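Side-chain contacts in betaine aldehyde dehydrogenase (Staphylococcus aureus subsp. aureus COL, PDB 4QTO), which probably catalyses the NAD-dependent oxidation of betaine aldehyde to glycine betaine: residues S32-I37 / W41-N46; E73-A78 / T229-L234; M203-S206 / T212-R215. All blocks are in the same frame, centred on the assembly; numbering follows the deposited sequence.

Interaction 1: residues S32-I37 / W41-N46; sequences SQRQYI and WVESAN
Tyr36 turns the edge of its ring onto one face of the Trp41 indole in a tilted edge-to-face pair, with the Tyr36 ring centroid 4.6 Å from that of the five-membered ring of Trp41 and the planes at 52°. The two residues form a non-hydrogen-bonded pair of the antiparallel beta hairpin made by strands 35-37 and 40-42. Tyr36 CD1 comes to 3.4 Å of Trp41 CE2, while Tyr36 CB sits almost squarely over the six-membered ring as a CH-pi contact. On the opposite face Ser32 CB makes a second CH-pi contact, so the indole is sandwiched. In the conformer described here, Ser32 OG accepts from the backbone N of Arg34 at 3.1 Å, an ST turn; with OG anti to the backbone N (chi1 176°), the hydroxyl also lies against Trp41 CE3. Glu221 of helix 211-223 ties the aromatic pair to the body of the protein, one carboxylate oxygen taking Trp41 NE1 and the other bonded to Tyr36 OH. A bound PEG fragment lies next to the indole.

Beside this pair, Gln35 and Val42 are joined by two backbone hydrogen bonds, Val42 N to Gln35 O (2.8 Å) and Gln35 N to Val42 O (2.9 Å). Their side chains occupy the other face of the hairpin, where Val42 CG2 packs against Ile37 CD1 at 3.8 Å. The amide of Gln35 is used mainly beyond the hairpin: OE1 accepts from Leu234 N and NE2 donates to Asp71, with a weak additional bond to Glu43 O. Arg34 reaches alongside the second strand on an extended chain, and its NH2 donates to Trp41 O at 3.2 Å, the oxygen lying in the guanidinium plane but the nitrogen standing 39° out of the carbonyl plane.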
loop_
_atom_site.group_PDB
_atom_site.type_symbol
_atom_site.label_atom_id
_atom_site.label_comp_id
_atom_site.label_asym_id
_atom_site.label_seq_id
_atom_site.Cartn_x
_atom_site.Cartn_y
_atom_site.Cartn_z
ATOM N N SER A 32 -35.117 6.262 -24.061
ATOM C CA SER A 32 -35.492 7.601 -23.621
ATOM C C SER A 32 -34.871 8.665 -24.511
ATOM O O SER A 32 -33.796 8.474 -25.076
ATOM C CB SER A 32 -35.056 7.841 -22.182
ATOM O OG SER A 32 -35.345 9.172 -21.782
ATOM N N GLN A 33 -35.565 9.787 -24.631
ATOM C CA GLN A 33 -35.097 10.916 -25.423
ATOM C C GLN A 33 -34.709 12.081 -24.528
ATOM O O GLN A 33 -34.335 13.143 -25.024
ATOM C CB GLN A 33 -36.216 11.381 -26.344
ATOM C CG GLN A 33 -36.610 10.372 -27.413
ATOM C CD GLN A 33 -37.757 10.884 -28.271
ATOM O OE1 GLN A 33 -37.613 11.117 -29.498
ATOM N NE2 GLN A 33 -38.884 11.148 -27.626
ATOM N N ARG A 34 -34.806 11.875 -23.220
ATOM C CA ARG A 34 -34.651 12.938 -22.241
ATOM C C ARG A 34 -33.431 12.912 -21.358
ATOM O O ARG A 34 -32.665 11.970 -21.345
ATOM C CB ARG A 34 -35.897 12.883 -21.325
ATOM C CG ARG A 34 -37.208 13.219 -22.035
ATOM C CD ARG A 34 -38.328 13.216 -21.033
ATOM N NE ARG A 34 -39.551 13.721 -21.621
ATOM C CZ ARG A 34 -40.598 14.133 -20.903
ATOM N NH1 ARG A 34 -41.677 14.603 -21.519
ATOM N NH2 ARG A 34 -40.573 14.103 -19.577
ATOM N N GLN A 35 -33.238 14.042 -20.687
ATOM C CA GLN A 35 -32.185 14.191 -19.688
ATOM C C GLN A 35 -32.684 13.496 -18.421
ATOM O O GLN A 35 -33.889 13.204 -18.289
ATOM C CB GLN A 35 -31.979 15.679 -19.393
ATOM C CG GLN A 35 -31.602 16.468 -20.623
ATOM C CD GLN A 35 -31.295 17.915 -20.331
ATOM O OE1 GLN A 35 -30.125 18.304 -20.340
ATOM N NE2 GLN A 35 -32.325 18.709 -20.050
ATOM N N TYR A 36 -31.784 13.259 -17.464
ATOM C CA TYR A 36 -32.144 12.644 -16.193
ATOM C C TYR A 36 -31.629 13.526 -15.078
ATOM O O TYR A 36 -30.424 13.619 -14.876
ATOM C CB TYR A 36 -31.590 11.221 -16.067
ATOM C CG TYR A 36 -32.103 10.457 -14.865
ATOM C CD1 TYR A 36 -33.399 9.988 -14.823
ATOM C CD2 TYR A 36 -31.284 10.197 -13.789
ATOM C CE1 TYR A 36 -33.856 9.250 -13.741
ATOM C CE2 TYR A 36 -31.738 9.457 -12.706
ATOM C CZ TYR A 36 -33.040 8.999 -12.709
ATOM O OH TYR A 36 -33.570 8.233 -11.661
ATOM N N ILE A 37 -32.526 14.246 -14.415
ATOM C CA ILE A 37 -32.142 15.203 -13.418
ATOM C C ILE A 37 -32.921 14.982 -12.131
ATOM O O ILE A 37 -34.175 14.969 -12.123
ATOM C CB ILE A 37 -32.360 16.660 -13.933
ATOM C CG1 ILE A 37 -31.631 16.879 -15.264
ATOM C CG2 ILE A 37 -31.910 17.654 -12.871
ATOM C CD1 ILE A 37 -31.793 18.266 -15.869
ATOM N N TRP A 41 -36.827 11.793 -15.521
ATOM C CA TRP A 41 -36.532 11.990 -16.942
ATOM C C TRP A 41 -37.250 13.273 -17.370
ATOM O O TRP A 41 -38.484 13.358 -17.315
ATOM C CB TRP A 41 -36.974 10.792 -17.772
ATOM C CG TRP A 41 -36.150 9.583 -17.467
ATOM C CD1 TRP A 41 -36.429 8.580 -16.567
ATOM C CD2 TRP A 41 -34.892 9.252 -18.060
ATOM N NE1 TRP A 41 -35.427 7.656 -16.573
ATOM C CE2 TRP A 41 -34.444 8.057 -17.451
ATOM C CE3 TRP A 41 -34.065 9.884 -19.006
ATOM C CZ2 TRP A 41 -33.207 7.445 -17.800
ATOM C CZ3 TRP A 41 -32.850 9.265 -19.374
ATOM C CH2 TRP A 41 -32.437 8.065 -18.765
ATOM N N VAL A 42 -36.478 14.268 -17.800
ATOM C CA VAL A 42 -37.008 15.562 -18.137
ATOM C C VAL A 42 -36.508 16.093 -19.481
ATOM O O VAL A 42 -35.383 15.826 -19.912
ATOM C CB VAL A 42 -36.677 16.612 -17.062
ATOM C CG1 VAL A 42 -37.324 16.240 -15.741
ATOM C CG2 VAL A 42 -35.176 16.767 -16.859
ATOM N N GLU A 43 -37.351 16.873 -20.146
ATOM C CA GLU A 43 -36.926 17.459 -21.410
ATOM C C GLU A 43 -36.063 18.701 -21.107
ATOM O O GLU A 43 -35.776 19.004 -19.947
ATOM C CB GLU A 43 -38.109 17.730 -22.330
ATOM C CG GLU A 43 -39.079 18.678 -21.778
ATOM C CD GLU A 43 -40.300 18.868 -22.681
ATOM O OE1 GLU A 43 -41.125 19.668 -22.275
ATOM O OE2 GLU A 43 -40.448 18.245 -23.761
ATOM N N SER A 44 -35.611 19.366 -22.148
ATOM C CA SER A 44 -34.902 20.610 -21.971
ATOM C C SER A 44 -35.869 21.651 -21.469
ATOM O O SER A 44 -37.059 21.685 -21.877
ATOM C CB SER A 44 -34.345 21.097 -23.305
ATOM O OG SER A 44 -33.740 22.364 -23.114
ATOM N N ALA A 45 -35.355 22.575 -20.670
ATOM C CA ALA A 45 -36.165 23.652 -20.145
ATOM C C ALA A 45 -36.798 24.492 -21.249
ATOM O O ALA A 45 -37.878 25.053 -21.035
ATOM C CB ALA A 45 -35.362 24.542 -19.192
ATOM N N ASN A 46 -36.153 24.588 -22.413
ATOM C CA ASN A 46 -36.690 25.368 -23.533
ATOM C C ASN A 46 -37.247 24.515 -24.693
ATOM O O ASN A 46 -37.532 25.044 -25.775
ATOM C CB ASN A 46 -35.623 26.323 -24.081
ATOM C CG ASN A 46 -34.416 25.597 -24.671
ATOM O OD1 ASN A 46 -34.428 24.372 -24.847
ATOM N ND2 ASN A 46 -33.364 26.348 -24.990
#

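Interaction 2: residues E73-A78 / T229-L234; sequences ERAILA and TINLIL
Ala75 presses its methyl group against two side chains of the opposing segment at once, with CB 3.9 Å from Asn231 CB and equally 3.9 Å from Ile233 CD1. This is the close part of the contact between helix 69-85 and the short strand 230-232. Asn231 and Ile233 lie two positions apart and both direct their side chains at the helix, and the small alanine lets the helix backbone come in until the CA atoms of Ala75 and Asn231 are 6.2 Å apart. Val202 of the neighbouring strand and Ile37 of the N-terminal hairpin pack on the same alanine, so its surroundings are largely aliphatic.

One turn further along, the fit is looser. Ala78 CB approaches Asn231 OD1 only to 4.2 Å, and Ala78 and Thr229 are separated by 7.8 Å between CA atoms. No hydrogen bond links the segments. The buried amide of Asn231 finds its partners outside the two segments: OD1 accepts from Asp38 N, and ND2 donates to the carbonyl oxygens of Gly228 and Leu201. Three bonds therefore fix the amide's rotation, and it links the hairpin turn at Asp38 to strand 200-204 and to the loop leading into 230-232, while its CB serves the apolar packing. Leu77, on the outer side of the helix, is exposed. Leu232, pointing the other way from Asn231, meets Phe217 and Thr213 of helix 211-223. Strands 200-204 and 230-232, paired in parallel, are thus layered between helices, consistent with the Rossmann-type coenzyme-binding domain of aldehyde dehydrogenases.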
loop_
_atom_site.group_PDB
_atom_site.type_symbol
_atom_site.label_atom_id
_atom_site.label_comp_id
_atom_site.label_asym_id
_atom_site.label_seq_id
_atom_site.Cartn_x
_atom_site.Cartn_y
_atom_site.Cartn_z
ATOM N N GLU A 73 -27.264 23.566 -14.220
ATOM C CA GLU A 73 -27.178 24.122 -12.873
ATOM C C GLU A 73 -28.103 23.358 -11.916
ATOM O O GLU A 73 -27.710 23.022 -10.788
ATOM C CB GLU A 73 -27.583 25.618 -12.891
ATOM C CG GLU A 73 -26.611 26.581 -13.563
ATOM C CD GLU A 73 -27.229 27.948 -13.912
ATOM O OE1 GLU A 73 -28.368 28.248 -13.481
ATOM O OE2 GLU A 73 -26.582 28.730 -14.636
ATOM N N ARG A 74 -29.324 23.063 -12.352
ATOM C CA ARG A 74 -30.263 22.321 -11.510
ATOM C C ARG A 74 -29.726 20.914 -11.159
ATOM O O ARG A 74 -29.857 20.449 -10.011
ATOM C CB ARG A 74 -31.663 22.222 -12.168
ATOM C CG ARG A 74 -32.717 21.750 -11.191
ATOM C CD ARG A 74 -34.139 21.925 -11.721
ATOM N NE ARG A 74 -34.503 21.010 -12.793
ATOM C CZ ARG A 74 -34.925 19.757 -12.622
ATOM N NH1 ARG A 74 -35.000 19.210 -11.412
ATOM N NH2 ARG A 74 -35.250 19.048 -13.679
ATOM N N ALA A 75 -29.092 20.270 -12.122
ATOM C CA ALA A 75 -28.481 18.955 -11.895
ATOM C C ALA A 75 -27.337 19.023 -10.889
ATOM O O ALA A 75 -27.227 18.198 -9.978
ATOM C CB ALA A 75 -27.959 18.379 -13.182
ATOM N N ILE A 76 -26.494 20.046 -11.023
ATOM C CA ILE A 76 -25.376 20.204 -10.077
ATOM C C ILE A 76 -25.900 20.463 -8.645
ATOM O O ILE A 76 -25.399 19.893 -7.653
ATOM C CB ILE A 76 -24.432 21.326 -10.553
ATOM C CG1 ILE A 76 -23.682 20.839 -11.797
ATOM C CG2 ILE A 76 -23.458 21.723 -9.443
ATOM C CD1 ILE A 76 -22.995 21.951 -12.542
ATOM N N LEU A 77 -26.915 21.309 -8.527
ATOM C CA LEU A 77 -27.482 21.588 -7.213
ATOM C C LEU A 77 -28.141 20.345 -6.616
ATOM O O LEU A 77 -28.078 20.134 -5.412
ATOM C CB LEU A 77 -28.446 22.760 -7.264
ATOM C CG LEU A 77 -27.778 24.104 -7.580
ATOM C CD1 LEU A 77 -28.839 25.190 -7.719
ATOM C CD2 LEU A 77 -26.756 24.492 -6.541
ATOM N N ALA A 78 -28.741 19.521 -7.456
ATOM C CA ALA A 78 -29.343 18.259 -6.985
ATOM C C ALA A 78 -28.283 17.280 -6.527
ATOM O O ALA A 78 -28.457 16.597 -5.517
ATOM C CB ALA A 78 -30.192 17.632 -8.065
ATOM N N THR A 229 -28.121 11.525 -6.938
ATOM C CA THR A 229 -26.782 10.912 -6.967
ATOM C C THR A 229 -26.210 10.816 -8.387
ATOM O O THR A 229 -25.001 10.978 -8.588
ATOM C CB THR A 229 -26.823 9.481 -6.376
ATOM O OG1 THR A 229 -27.271 9.568 -5.023
ATOM C CG2 THR A 229 -25.438 8.837 -6.351
ATOM N N ILE A 230 -27.087 10.527 -9.348
ATOM C CA ILE A 230 -26.701 10.455 -10.755
ATOM C C ILE A 230 -27.581 11.397 -11.565
ATOM O O ILE A 230 -28.793 11.509 -11.330
ATOM C CB ILE A 230 -26.741 9.021 -11.329
ATOM C CG1 ILE A 230 -28.150 8.419 -11.297
ATOM C CG2 ILE A 230 -25.754 8.149 -10.581
ATOM C CD1 ILE A 230 -28.250 7.053 -11.953
ATOM N N ASN A 231 -26.978 12.119 -12.504
ATOM C CA ASN A 231 -27.705 13.025 -13.360
ATOM C C ASN A 231 -27.045 13.027 -14.745
ATOM O O ASN A 231 -25.799 12.927 -14.861
ATOM C CB ASN A 231 -27.689 14.461 -12.830
ATOM C CG ASN A 231 -28.119 14.576 -11.377
ATOM O OD1 ASN A 231 -29.292 14.837 -11.076
ATOM N ND2 ASN A 231 -27.185 14.348 -10.472
ATOM N N LEU A 232 -27.875 13.139 -15.764
ATOM C CA LEU A 232 -27.472 13.150 -17.158
ATOM C C LEU A 232 -27.993 14.409 -17.833
ATOM O O LEU A 232 -29.214 14.640 -17.895
ATOM C CB LEU A 232 -28.055 11.903 -17.868
ATOM C CG LEU A 232 -27.906 11.810 -19.393
ATOM C CD1 LEU A 232 -26.458 11.756 -19.806
ATOM C CD2 LEU A 232 -28.663 10.604 -19.969
ATOM N N ILE A 233 -27.074 15.211 -18.347
ATOM C CA ILE A 233 -27.395 16.393 -19.134
ATOM C C ILE A 233 -27.069 16.060 -20.577
ATOM O O ILE A 233 -26.056 15.398 -20.853
ATOM C CB ILE A 233 -26.544 17.582 -18.666
ATOM C CG1 ILE A 233 -26.963 18.006 -17.259
ATOM C CG2 ILE A 233 -26.653 18.763 -19.628
ATOM C CD1 ILE A 233 -28.370 18.494 -17.107
ATOM N N LEU A 234 -27.887 16.536 -21.505
ATOM C CA LEU A 234 -27.664 16.288 -22.903
ATOM C C LEU A 234 -27.546 17.634 -23.596
ATOM O O LEU A 234 -28.407 18.497 -23.415
ATOM C CB LEU A 234 -28.814 15.512 -23.522
ATOM C CG LEU A 234 -29.099 14.112 -22.960
ATOM C CD1 LEU A 234 -30.367 13.519 -23.548
ATOM C CD2 LEU A 234 -27.940 13.163 -23.185
#

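Interaction 3: residues M203-S206 / T212-R215; sequences MKPS and TTIR
Thr213 carries the helix side of this contact, setting its methyl against Met203 and Pro205 and its hydroxyl against Pro205. Its CG2 lies 3.9 Å from Met203 SD and 4.0 Å from Pro205 CG, and its OG1 is 3.7 Å from Pro205 CB. OG1 lies beside the backbone N (chi1 -55°), which puts CG2 anti to it, and the methyl touches both the thioether and the proline ring. Met203 runs extended through chi1 and chi2 (175° and 165°), which carries SD to the helix; the bend at chi3 turns only the terminal methyl.

In the next shell, Leu232 packs on both Pro205 and Thr213, and helix 183-197 lines Met203 through Ala187 and Ile191. Backbone hydrogen bonds to Asn231 and Ile233 join Met203 to the parallel strand 230-232. Lys204, facing away from the helix, folds back so that NZ donates to Pro205 O at 2.8 Å and also to Gly235 O. The segments belong to the beta-alpha-beta unit of strand 200-204, helix 211-223 and strand 230-232. With no hydrogen bond between them, the helix start is seated on the strand end by van der Waals packing of buried side chains.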
loop_
_atom_site.group_PDB
_atom_site.type_symbol
_atom_site.label_atom_id
_atom_site.label_comp_id
_atom_site.label_asym_id
_atom_site.label_seq_id
_atom_site.Cartn_x
_atom_site.Cartn_y
_atom_site.Cartn_z
ATOM N N MET A 203 -23.205 13.887 -15.551
ATOM C CA MET A 203 -22.513 13.511 -16.776
ATOM C C MET A 203 -23.146 14.105 -17.997
ATOM O O MET A 203 -24.383 14.213 -18.064
ATOM C CB MET A 203 -22.519 11.984 -16.935
ATOM C CG MET A 203 -21.917 11.521 -18.252
ATOM S SD MET A 203 -21.481 9.764 -18.354
ATOM C CE MET A 203 -20.004 9.776 -17.358
ATOM N N LYS A 204 -22.310 14.525 -18.951
ATOM C CA LYS A 204 -22.784 15.028 -20.242
ATOM C C LYS A 204 -21.993 14.339 -21.326
ATOM O O LYS A 204 -20.789 14.566 -21.444
ATOM C CB LYS A 204 -22.627 16.542 -20.393
ATOM C CG LYS A 204 -23.267 17.076 -21.689
ATOM C CD LYS A 204 -22.697 18.402 -22.123
ATOM C CE LYS A 204 -21.478 18.232 -23.006
ATOM N NZ LYS A 204 -21.801 17.659 -24.359
ATOM N N PRO A 205 -22.648 13.479 -22.126
ATOM C CA PRO A 205 -21.938 12.827 -23.236
ATOM C C PRO A 205 -21.776 13.780 -24.406
ATOM O O PRO A 205 -22.373 14.874 -24.419
ATOM C CB PRO A 205 -22.856 11.664 -23.600
ATOM C CG PRO A 205 -24.229 12.192 -23.281
ATOM C CD PRO A 205 -24.060 13.061 -22.068
ATOM N N SER A 206 -20.973 13.386 -25.390
ATOM C CA SER A 206 -20.787 14.190 -26.569
ATOM C C SER A 206 -22.155 14.439 -27.185
ATOM O O SER A 206 -22.987 13.521 -27.272
ATOM C CB SER A 206 -19.913 13.482 -27.586
ATOM O OG SER A 206 -19.839 14.282 -28.766
ATOM N N THR A 212 -25.869 5.313 -26.132
ATOM C CA THR A 212 -25.558 4.322 -25.110
ATOM C C THR A 212 -25.483 4.944 -23.707
ATOM O O THR A 212 -25.670 4.240 -22.708
ATOM C CB THR A 212 -24.265 3.560 -25.425
ATOM O OG1 THR A 212 -23.221 4.522 -25.625
ATOM C CG2 THR A 212 -24.437 2.642 -26.612
ATOM N N THR A 213 -25.198 6.244 -23.610
ATOM C CA THR A 213 -25.139 6.917 -22.305
ATOM C C THR A 213 -26.564 7.044 -21.710
ATOM O O THR A 213 -26.797 6.822 -20.521
ATOM C CB THR A 213 -24.368 8.243 -22.374
ATOM O OG1 THR A 213 -23.049 8.005 -22.918
ATOM C CG2 THR A 213 -24.238 8.867 -21.000
ATOM N N ILE A 214 -27.517 7.410 -22.555
ATOM C CA ILE A 214 -28.910 7.421 -22.130
ATOM C C ILE A 214 -29.260 6.005 -21.657
ATOM O O ILE A 214 -29.860 5.829 -20.590
ATOM C CB ILE A 214 -29.833 7.843 -23.299
ATOM C CG1 ILE A 214 -29.635 9.324 -23.641
ATOM C CG2 ILE A 214 -31.292 7.589 -22.924
ATOM C CD1 ILE A 214 -30.290 9.730 -24.951
ATOM N N ARG A 215 -28.881 4.977 -22.433
ATOM C CA ARG A 215 -29.241 3.591 -22.045
ATOM C C ARG A 215 -28.636 3.206 -20.712
ATOM O O ARG A 215 -29.336 2.602 -19.875
ATOM C CB ARG A 215 -28.857 2.591 -23.141
ATOM C CG ARG A 215 -29.318 1.175 -22.878
ATOM C CD ARG A 215 -30.833 1.062 -22.901
ATOM N NE ARG A 215 -31.243 -0.341 -22.664
ATOM C CZ ARG A 215 -31.997 -0.759 -21.658
ATOM N NH1 ARG A 215 -32.579 0.092 -20.810
ATOM N NH2 ARG A 215 -32.244 -2.058 -21.534
#

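Interaction 1 comes first along the chain, and interaction 3 falls between the two segments of interaction 2. Their centres lie 11 to 13 Å apart on one side of the chain's centre. Strand 230-232 connects them: its Leu232 N meets Tyr36 O of the hairpin at 2.7 Å, while on the strand 200-204 side Asn231 O and Ile233 N pair with the backbone of Met203. Helix 69-85 and helix 211-223 pack on opposite-pointing residues of this strand, and the latter also touches the hairpin through Ile214. The hairpin thus adjoins the edge strand 230-232 of the probable NAD-binding sheet, while helix 69-85 covers one face beside it.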